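Local coordinates for protein ferredoxin CarAc (Pseudomonas resinovorans, PDB 7BUH) that carries electrons through its Rieske [2Fe-2S] cluster from the reductase CarAd to the oxygenase CarAa of carbazole 1,9a-dioxygenase, at residues P29-R34 and T42-T47; L6-A11 and G98-A103; G17-V22 and G56-D61. All blocks are in the same frame, centred on the assembly; numbering follows the deposited sequence.

From the N terminus, strand 5-10 opens contact 2, whose closing partner, strand 99-103, comes only near the end of the fold. Everything between lies in that loop. Strand 18-24 opens contact 3, closed by residues 56-61, which hold strand 57-59 of the small four-stranded sheet in the cluster-binding part. Nested inside both is contact 1, the hairpin of strands 27-35 and 38-43, which runs on into the loop with Cys46. No contacts cross. Contact 2 joins first and last strands of the large sheet, contact 1 its adjacent strands 27-35 and 38-43, and contact 3 ties it to the small sheet. Val32 packs on Val100, linking contacts 1 and 2, and the backbone of Arg34 meets Gly17, linking contacts 1 and 3.

Contact 1 (P29-R34 and T42-T47); sequences PLAVYR and TEDTCT. With FES (Fe2/s2 (inorganic) cluster), chain B.
Tyr33 and Thr42 meet at the edge of the phenol ring: Tyr33 OH donates to Thr42 OG1 at 2.7 Å, with OG1 lying in the ring plane and the two side chains crossing at about a right angle. Thr42 OG1 sits between its own backbone N and carbonyl carbon (chi1 65°), from where it donates in turn to Glu43 O, 2.7 Å away, standing above the plane of the Glu43 carbonyl. The hydroxyl is therefore gripped by two bonds, and Thr42 CG2 rests 3.9 Å from Tyr33 CE1. Ala31 and Thr42 form the hydrogen-bonded antiparallel pair of this beta hairpin, built from strands 27-35 and 38-43 of the large sheet of the Rieske fold. Beyond it the second strand gives way to the cluster-binding loop. Asp44 spans that change. Asp44 N donates to Pro29 O at 2.9 Å, an almost straight bond. From there the side chain turns back over the first strand: Asp44 CB lies 3.6 Å from Leu30 C and also touches the Pro29 ring, CG is anti to the backbone N (chi1 -179°), Asp44 OD1 comes to 3.6 Å from Ala31 CB and is hydrogen-bonded to Ser54 OG, and OD2 is held by Ser52. Both buried carboxylate oxygens thus have hydroxyl partners. Water 1 donates to Pro29 O and accepts from Thr45 N, bridging the strand to the loop. Two residues after Asp44, Cys46 SG binds one iron of the cluster (atom FE2) at 2.3 Å, an iron it shares with Cys65.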
loop_
_atom_site.group_PDB
_atom_site.type_symbol
_atom_site.label_atom_id
_atom_site.label_comp_id
_atom_site.label_asym_id
_atom_site.label_seq_id
_atom_site.Cartn_x
_atom_site.Cartn_y
_atom_site.Cartn_z
ATOM N N PRO A 29 -4.768 3.958 6.532
ATOM C CA PRO A 29 -4.832 4.135 5.086
ATOM C C PRO A 29 -3.877 3.162 4.381
ATOM O O PRO A 29 -2.912 2.692 4.961
ATOM C CB PRO A 29 -4.428 5.592 4.908
ATOM C CG PRO A 29 -3.520 5.823 6.067
ATOM C CD PRO A 29 -4.203 5.131 7.207
ATOM N N LEU A 30 -4.238 2.836 3.147
ATOM C CA LEU A 30 -3.422 1.991 2.236
ATOM C C LEU A 30 -2.859 2.860 1.103
ATOM O O LEU A 30 -3.422 3.917 0.774
ATOM C CB LEU A 30 -4.283 0.854 1.683
ATOM C CG LEU A 30 -5.054 0.056 2.738
ATOM C CD1 LEU A 30 -5.952 -0.984 2.092
ATOM C CD2 LEU A 30 -4.109 -0.582 3.737
ATOM N N ALA A 31 -1.763 2.397 0.531
ATOM C CA ALA A 31 -1.184 2.951 -0.713
ATOM C C ALA A 31 -1.306 1.863 -1.772
ATOM O O ALA A 31 -0.969 0.709 -1.485
ATOM C CB ALA A 31 0.234 3.368 -0.476
ATOM N N VAL A 32 -1.814 2.214 -2.940
ATOM C CA VAL A 32 -1.879 1.305 -4.108
ATOM C C VAL A 32 -0.895 1.816 -5.161
ATOM O O VAL A 32 -0.945 3.022 -5.510
ATOM C CB VAL A 32 -3.306 1.232 -4.663
ATOM C CG1 VAL A 32 -3.373 0.364 -5.887
ATOM C CG2 VAL A 32 -4.243 0.723 -3.591
ATOM N N TYR A 33 -0.016 0.946 -5.637
ATOM C CA TYR A 33 1.098 1.322 -6.541
ATOM C C TYR A 33 0.884 0.637 -7.879
ATOM O O TYR A 33 0.518 -0.536 -7.861
ATOM C CB TYR A 33 2.441 0.850 -5.984
ATOM C CG TYR A 33 2.676 1.131 -4.531
ATOM C CD1 TYR A 33 2.290 0.248 -3.541
ATOM C CD2 TYR A 33 3.342 2.271 -4.141
ATOM C CE1 TYR A 33 2.532 0.484 -2.199
ATOM C CE2 TYR A 33 3.596 2.523 -2.804
ATOM C CZ TYR A 33 3.186 1.639 -1.826
ATOM O OH TYR A 33 3.494 1.912 -0.521
ATOM N N ARG A 34 1.049 1.373 -8.985
ATOM C CA ARG A 34 1.118 0.772 -10.328
ATOM C C ARG A 34 2.601 0.749 -10.699
ATOM O O ARG A 34 3.199 1.835 -10.851
ATOM C CB ARG A 34 0.305 1.532 -11.371
ATOM C CG ARG A 34 0.347 0.813 -12.711
ATOM C CD ARG A 34 -0.456 1.475 -13.814
ATOM N NE ARG A 34 -0.336 0.715 -15.042
ATOM C CZ ARG A 34 -1.283 0.593 -15.978
ATOM N NH1 ARG A 34 -2.485 1.113 -15.799
ATOM N NH2 ARG A 34 -1.047 -0.151 -17.052
ATOM N N THR A 42 0.267 -1.619 0.014
ATOM C CA THR A 42 0.766 -1.749 1.396
ATOM C C THR A 42 -0.046 -0.823 2.296
ATOM O O THR A 42 -0.822 -0.032 1.785
ATOM C CB THR A 42 2.254 -1.368 1.457
ATOM O OG1 THR A 42 2.447 0.016 1.138
ATOM C CG2 THR A 42 3.134 -2.190 0.541
ATOM N N GLU A 43 0.222 -0.853 3.598
ATOM C CA GLU A 43 -0.072 0.278 4.482
ATOM C C GLU A 43 0.525 1.539 3.840
ATOM O O GLU A 43 1.634 1.480 3.251
ATOM C CB GLU A 43 0.525 0.065 5.875
ATOM C CG GLU A 43 -0.185 -1.008 6.652
ATOM C CD GLU A 43 0.637 -1.716 7.730
ATOM O OE1 GLU A 43 1.878 -1.412 7.947
ATOM O OE2 GLU A 43 0.017 -2.617 8.360
ATOM N N ASP A 44 -0.177 2.657 3.927
ATOM C CA ASP A 44 0.330 3.959 3.421
ATOM C C ASP A 44 1.353 4.560 4.397
ATOM O O ASP A 44 2.221 5.374 3.955
ATOM C CB ASP A 44 -0.824 4.943 3.256
ATOM C CG ASP A 44 -0.389 6.294 2.710
ATOM O OD1 ASP A 44 0.128 6.310 1.573
ATOM O OD2 ASP A 44 -0.596 7.307 3.422
ATOM N N THR A 45 1.223 4.264 5.686
ATOM C CA THR A 45 1.993 4.971 6.740
ATOM C C THR A 45 3.370 4.331 6.848
ATOM O O THR A 45 3.444 3.166 7.141
ATOM C CB THR A 45 1.235 4.988 8.064
ATOM O OG1 THR A 45 -0.083 5.501 7.805
ATOM C CG2 THR A 45 1.958 5.830 9.093
ATOM N N CYS A 46 4.420 5.108 6.605
ATOM C CA CYS A 46 5.810 4.674 6.815
ATOM C C CYS A 46 5.957 4.212 8.269
ATOM O O CYS A 46 5.585 4.979 9.200
ATOM C CB CYS A 46 6.786 5.800 6.518
ATOM S SG CYS A 46 8.486 5.206 6.575
ATOM N N THR A 47 6.511 3.021 8.461
ATOM C CA THR A 47 6.658 2.437 9.819
ATOM C C THR A 47 7.685 3.209 10.639
ATOM O O THR A 47 7.641 3.106 11.873
ATOM C CB THR A 47 6.992 0.951 9.761
ATOM O OG1 THR A 47 8.204 0.819 9.024
ATOM C CG2 THR A 47 5.842 0.166 9.185
HETATM FE FE1 FES B . 11.266 8.078 8.235
HETATM FE FE2 FES B . 9.602 7.195 6.340
HETATM S S1 FES B . 9.066 8.520 8.037
HETATM S S2 FES B . 11.818 6.973 6.413
HETATM O O HOH W 1 -1.239 3.095 7.043
#

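Contact 2 (L6-A11 and G98-A103); sequences LKVCAA and GEVYVA
Val8 CG2 lies against Val102 CG1 at 3.9 Å, the two valines crossing obliquely, on the side where Leu6 CB also touches Val102 CG1. This is the closely packed, apolar part of the contact, with Val100 and Val102 buried. Val102 holds CG1 between its backbone N and carbonyl carbon (chi1 61°), the branch that meets both partners. Farther along, Val100 CG2 rests 3.7 Å from Ala11 CA. Behind these valines stand Val32 of strand 27-35 and, against Val8, Val22 of strand 18-24. The backbones are joined by five bonds; two of them, Val8 N to Val100 O and Val100 N to Cys9 O, each 2.8 Å, set Val8 and Cys9 opposite the one residue Val100, a beta bulge in strand 5-10. The face of Lys7 and Tyr101 is the solvent side, where Lys7 is exposed. Here the two side chains run side by side, pointing the same way, with Tyr101 CE2 3.5 Å from Lys7 CB. Lys7 stays extended, then bends at chi3 (-67°), and Lys7 NZ reaches only a long salt bridge of 3.5 Å with Glu99 OE1, whose chain crosses it. An alanine in place of Tyr101 would remove the ring that lies along Lys7, and would probably let the lysine chain swing and weaken its hold on Glu99. The last bond, Ala11 N to Gly98 O, closes the pairing beside the turn at Gly98, whose positive phi favours glycine. Pairing the first strand with the last, with the sheet curled so that strand 5-10 also packs on strand 18-24, is typical of the all-beta core of Rieske proteins.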
loop_
_atom_site.group_PDB
_atom_site.type_symbol
_atom_site.label_atom_id
_atom_site.label_comp_id
_atom_site.label_asym_id
_atom_site.label_seq_id
_atom_site.Cartn_x
_atom_site.Cartn_y
_atom_site.Cartn_z
ATOM N N LEU A 6 -11.951 -3.035 -1.704
ATOM C CA LEU A 6 -12.178 -1.583 -1.760
ATOM C C LEU A 6 -11.929 -1.089 -3.183
ATOM O O LEU A 6 -10.823 -1.307 -3.704
ATOM C CB LEU A 6 -11.231 -0.893 -0.780
ATOM C CG LEU A 6 -11.307 -1.360 0.661
ATOM C CD1 LEU A 6 -10.403 -0.499 1.500
ATOM C CD2 LEU A 6 -12.746 -1.342 1.205
ATOM N N LYS A 7 -12.917 -0.458 -3.796
ATOM C CA LYS A 7 -12.779 0.036 -5.171
ATOM C C LYS A 7 -11.911 1.289 -5.106
ATOM O O LYS A 7 -12.206 2.220 -4.310
ATOM C CB LYS A 7 -14.130 0.259 -5.842
ATOM C CG LYS A 7 -14.030 0.897 -7.227
ATOM C CD LYS A 7 -15.387 1.093 -7.881
ATOM C CE LYS A 7 -16.036 -0.226 -8.223
ATOM N NZ LYS A 7 -17.409 -0.071 -8.774
ATOM N N VAL A 8 -10.857 1.318 -5.913
ATOM C CA VAL A 8 -9.889 2.448 -5.932
ATOM C C VAL A 8 -10.209 3.360 -7.105
ATOM O O VAL A 8 -10.530 4.564 -6.882
ATOM C CB VAL A 8 -8.457 1.895 -5.973
ATOM C CG1 VAL A 8 -7.403 2.982 -5.934
ATOM C CG2 VAL A 8 -8.277 0.934 -4.826
ATOM N N CYS A 9 -10.080 2.862 -8.326
ATOM C CA CYS A 9 -10.218 3.687 -9.547
ATOM C C CYS A 9 -10.150 2.768 -10.751
ATOM O O CYS A 9 -9.851 1.616 -10.567
ATOM C CB CYS A 9 -9.094 4.705 -9.671
ATOM S SG CYS A 9 -7.437 3.970 -9.599
ATOM N N ALA A 10 -10.388 3.295 -11.939
ATOM C CA ALA A 10 -10.103 2.588 -13.194
ATOM C C ALA A 10 -8.598 2.340 -13.298
ATOM O O ALA A 10 -7.824 3.264 -12.990
ATOM C CB ALA A 10 -10.597 3.403 -14.361
ATOM N N ALA A 11 -8.201 1.162 -13.759
ATOM C CA ALA A 11 -6.780 0.828 -14.029
ATOM C C ALA A 11 -6.174 1.880 -14.947
ATOM O O ALA A 11 -5.039 2.319 -14.676
ATOM C CB ALA A 11 -6.639 -0.572 -14.595
ATOM N N GLY A 98 -11.680 -3.903 -15.262
ATOM C CA GLY A 98 -10.864 -2.704 -15.566
ATOM C C GLY A 98 -10.802 -1.713 -14.409
ATOM O O GLY A 98 -10.272 -0.559 -14.580
ATOM N N GLU A 99 -11.272 -2.144 -13.246
ATOM C CA GLU A 99 -11.242 -1.316 -12.029
ATOM C C GLU A 99 -10.331 -1.969 -10.999
ATOM O O GLU A 99 -10.435 -3.176 -10.795
ATOM C CB GLU A 99 -12.678 -1.110 -11.557
ATOM C CG GLU A 99 -13.377 -0.081 -12.443
ATOM C CD GLU A 99 -14.260 0.920 -11.721
ATOM O OE1 GLU A 99 -15.470 0.651 -11.632
ATOM O OE2 GLU A 99 -13.734 1.979 -11.293
ATOM N N VAL A 100 -9.535 -1.137 -10.334
ATOM C CA VAL A 100 -8.552 -1.592 -9.310
ATOM C C VAL A 100 -9.273 -1.712 -7.961
ATOM O O VAL A 100 -9.945 -0.735 -7.534
ATOM C CB VAL A 100 -7.384 -0.596 -9.211
ATOM C CG1 VAL A 100 -6.427 -1.045 -8.121
ATOM C CG2 VAL A 100 -6.698 -0.462 -10.570
ATOM N N TYR A 101 -9.156 -2.867 -7.342
ATOM C CA TYR A 101 -9.655 -3.128 -5.978
ATOM C C TYR A 101 -8.509 -3.573 -5.097
ATOM O O TYR A 101 -7.713 -4.449 -5.493
ATOM C CB TYR A 101 -10.719 -4.223 -5.986
ATOM C CG TYR A 101 -11.986 -3.832 -6.685
ATOM C CD1 TYR A 101 -12.045 -3.832 -8.071
ATOM C CD2 TYR A 101 -13.145 -3.544 -5.987
ATOM C CE1 TYR A 101 -13.203 -3.481 -8.747
ATOM C CE2 TYR A 101 -14.320 -3.191 -6.649
ATOM C CZ TYR A 101 -14.352 -3.179 -8.044
ATOM O OH TYR A 101 -15.487 -2.876 -8.757
ATOM N N VAL A 102 -8.490 -3.042 -3.882
ATOM C CA VAL A 102 -7.533 -3.516 -2.857
ATOM C C VAL A 102 -8.293 -4.255 -1.757
ATOM O O VAL A 102 -9.340 -3.795 -1.332
ATOM C CB VAL A 102 -6.628 -2.366 -2.360
ATOM C CG1 VAL A 102 -7.374 -1.216 -1.706
ATOM C CG2 VAL A 102 -5.581 -2.910 -1.417
ATOM N N ALA A 103 -7.764 -5.387 -1.327
ATOM C CA ALA A 103 -8.342 -6.172 -0.228
ATOM C C ALA A 103 -8.379 -5.279 1.013
ATOM O O ALA A 103 -7.466 -4.391 1.189
ATOM C CB ALA A 103 -7.575 -7.434 -0.013
#

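Contact 3 (G17-V22 and G56-D61); sequences GTIRRV and GTLDGD. With NA (sodium ion), chain C; EDO (1,2-ethanediol), chain D.
Leu58 pushes its CD1 against the backbone of the other segment, lying 3.7 Å from both Gly17 C and Thr18 O, and meets Ile19 CG1 at 3.9 Å. The two apolar side chains reach toward each other tip to tip. With Leu58 CG anti to its carbonyl carbon (chi1 -79°), that atom too comes near the isoleucine, 4.1 Å from Ile19 CG1. From Ile19 the CG1 branch bears the contact, while Ile19 CD1 lies 3.8 Å from Gly56 O. Ile63 and Ser54 also lie against Ile19, while Val74 touches Leu58. No direct hydrogen bond joins the segments; instead water 2 donates to Gly17 O and accepts from Leu58 N, each at 2.8 Å, a one-water bridge between the two backbones. In the Rieske fold this is a seam between two parts: strand 18-24 is an outermost strand of the large sheet, and strand 57-59 an outermost strand of the small sheet in the cluster-binding part. Gly17 and Thr18 both face Arg34 on the neighbouring strand 27-35, a G1 beta bulge in which Gly17 has a positive phi (78°). Past Leu58 the chain turns at Gly60, again at positive phi, toward strand 62-64. A 1,2-ethanediol molecule, probably from the crystallisation liquor, lies beside Gly17 and accepts from Gly60 N through its O1 at 2.8 Å. Asp59 OD2 binds a sodium ion at 2.4 Å, together with waters 3 and 4 and with Glu64 of the neighbouring strand.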
loop_
_atom_site.group_PDB
_atom_site.type_symbol
_atom_site.label_atom_id
_atom_site.label_comp_id
_atom_site.label_asym_id
_atom_site.label_seq_id
_atom_site.Cartn_x
_atom_site.Cartn_y
_atom_site.Cartn_z
ATOM N N GLY A 17 4.163 3.836 -12.435
ATOM C CA GLY A 17 5.014 4.616 -11.535
ATOM C C GLY A 17 4.226 5.620 -10.718
ATOM O O GLY A 17 4.862 6.563 -10.206
ATOM N N THR A 18 2.928 5.395 -10.486
ATOM C CA THR A 18 2.084 6.304 -9.663
ATOM C C THR A 18 1.528 5.562 -8.449
ATOM O O THR A 18 1.494 4.330 -8.460
ATOM C CB THR A 18 0.931 6.959 -10.430
ATOM O OG1 THR A 18 0.049 5.980 -10.976
ATOM C CG2 THR A 18 1.435 7.887 -11.520
ATOM N N ILE A 19 1.104 6.324 -7.444
ATOM C CA ILE A 19 0.558 5.782 -6.163
ATOM C C ILE A 19 -0.767 6.479 -5.920
ATOM O O ILE A 19 -0.839 7.688 -6.187
ATOM C CB ILE A 19 1.520 5.986 -4.973
ATOM C CG1 ILE A 19 2.990 5.712 -5.326
ATOM C CG2 ILE A 19 1.108 5.161 -3.761
ATOM C CD1 ILE A 19 3.862 6.916 -5.314
ATOM N N ARG A 20 -1.740 5.763 -5.389
ATOM C CA ARG A 20 -3.033 6.307 -4.905
ATOM C C ARG A 20 -3.179 5.919 -3.446
ATOM O O ARG A 20 -2.999 4.727 -3.115
ATOM C CB ARG A 20 -4.238 5.722 -5.644
ATOM C CG ARG A 20 -4.499 6.307 -7.023
ATOM C CD ARG A 20 -5.508 7.449 -6.980
ATOM N NE ARG A 20 -6.255 7.585 -8.232
ATOM C CZ ARG A 20 -5.711 7.917 -9.398
ATOM N NH1 ARG A 20 -6.465 8.044 -10.468
ATOM N NH2 ARG A 20 -4.418 8.144 -9.502
ATOM N N ARG A 21 -3.562 6.871 -2.616
ATOM C CA ARG A 21 -3.920 6.590 -1.212
ATOM C C ARG A 21 -5.383 6.174 -1.152
ATOM O O ARG A 21 -6.212 6.744 -1.858
ATOM C CB ARG A 21 -3.625 7.801 -0.341
ATOM C CG ARG A 21 -3.974 7.628 1.120
ATOM C CD ARG A 21 -3.483 8.828 1.877
ATOM N NE ARG A 21 -3.953 8.745 3.230
ATOM C CZ ARG A 21 -3.769 9.676 4.124
ATOM N NH1 ARG A 21 -3.129 10.782 3.791
ATOM N NH2 ARG A 21 -4.261 9.510 5.333
ATOM N N VAL A 22 -5.651 5.156 -0.362
ATOM C CA VAL A 22 -6.996 4.605 -0.084
ATOM C C VAL A 22 -7.293 4.782 1.405
ATOM O O VAL A 22 -6.619 4.159 2.267
ATOM C CB VAL A 22 -7.109 3.137 -0.512
ATOM C CG1 VAL A 22 -8.472 2.605 -0.153
ATOM C CG2 VAL A 22 -6.797 2.961 -1.991
ATOM N N GLY A 56 5.365 9.778 -1.683
ATOM C CA GLY A 56 6.741 9.444 -2.062
ATOM C C GLY A 56 6.939 9.245 -3.553
ATOM O O GLY A 56 6.160 9.771 -4.372
ATOM N N THR A 57 8.010 8.544 -3.890
ATOM C CA THR A 57 8.525 8.348 -5.260
ATOM C C THR A 57 8.760 6.863 -5.459
ATOM O O THR A 57 9.508 6.284 -4.652
ATOM C CB THR A 57 9.834 9.124 -5.453
ATOM O OG1 THR A 57 9.516 10.498 -5.175
ATOM C CG2 THR A 57 10.409 8.930 -6.835
ATOM N N LEU A 58 8.226 6.290 -6.529
ATOM C CA LEU A 58 8.599 4.907 -6.914
ATOM C C LEU A 58 9.895 4.905 -7.722
ATOM O O LEU A 58 10.087 5.751 -8.605
ATOM C CB LEU A 58 7.471 4.276 -7.725
ATOM C CG LEU A 58 6.297 3.771 -6.909
ATOM C CD1 LEU A 58 5.085 3.547 -7.798
ATOM C CD2 LEU A 58 6.679 2.494 -6.150
ATOM N N ASP A 59 10.738 3.928 -7.448
ATOM C CA ASP A 59 11.955 3.631 -8.217
ATOM C C ASP A 59 11.848 2.143 -8.541
ATOM O O ASP A 59 12.169 1.327 -7.659
ATOM C CB ASP A 59 13.188 4.023 -7.416
ATOM C CG ASP A 59 14.492 3.945 -8.188
ATOM O OD1 ASP A 59 14.563 3.193 -9.186
ATOM O OD2 ASP A 59 15.440 4.664 -7.761
ATOM N N GLY A 60 11.262 1.825 -9.695
ATOM C CA GLY A 60 10.812 0.457 -10.017
ATOM C C GLY A 60 9.822 -0.058 -8.986
ATOM O O GLY A 60 8.761 0.567 -8.829
ATOM N N ASP A 61 10.130 -1.173 -8.314
ATOM C CA ASP A 61 9.209 -1.785 -7.321
ATOM C C ASP A 61 9.560 -1.288 -5.913
ATOM O O ASP A 61 9.098 -1.886 -4.982
ATOM C CB ASP A 61 9.223 -3.313 -7.406
ATOM C CG ASP A 61 10.615 -3.882 -7.594
ATOM O OD1 ASP A 61 11.570 -3.232 -7.075
ATOM O OD2 ASP A 61 10.749 -4.932 -8.328
HETATM NA NA NA C . 15.889 6.492 -6.340
HETATM C C1 EDO D . 10.061 3.556 -11.887
HETATM O O1 EDO D . 11.478 3.525 -11.885
HETATM C C2 EDO D . 9.504 4.835 -11.407
HETATM O O2 EDO D . 8.114 4.817 -11.262
HETATM O O HOH W 2 6.739 7.617 -8.435
HETATM O O HOH W 3 14.059 7.932 -7.524
HETATM O O HOH W 4 15.816 8.552 -5.212
#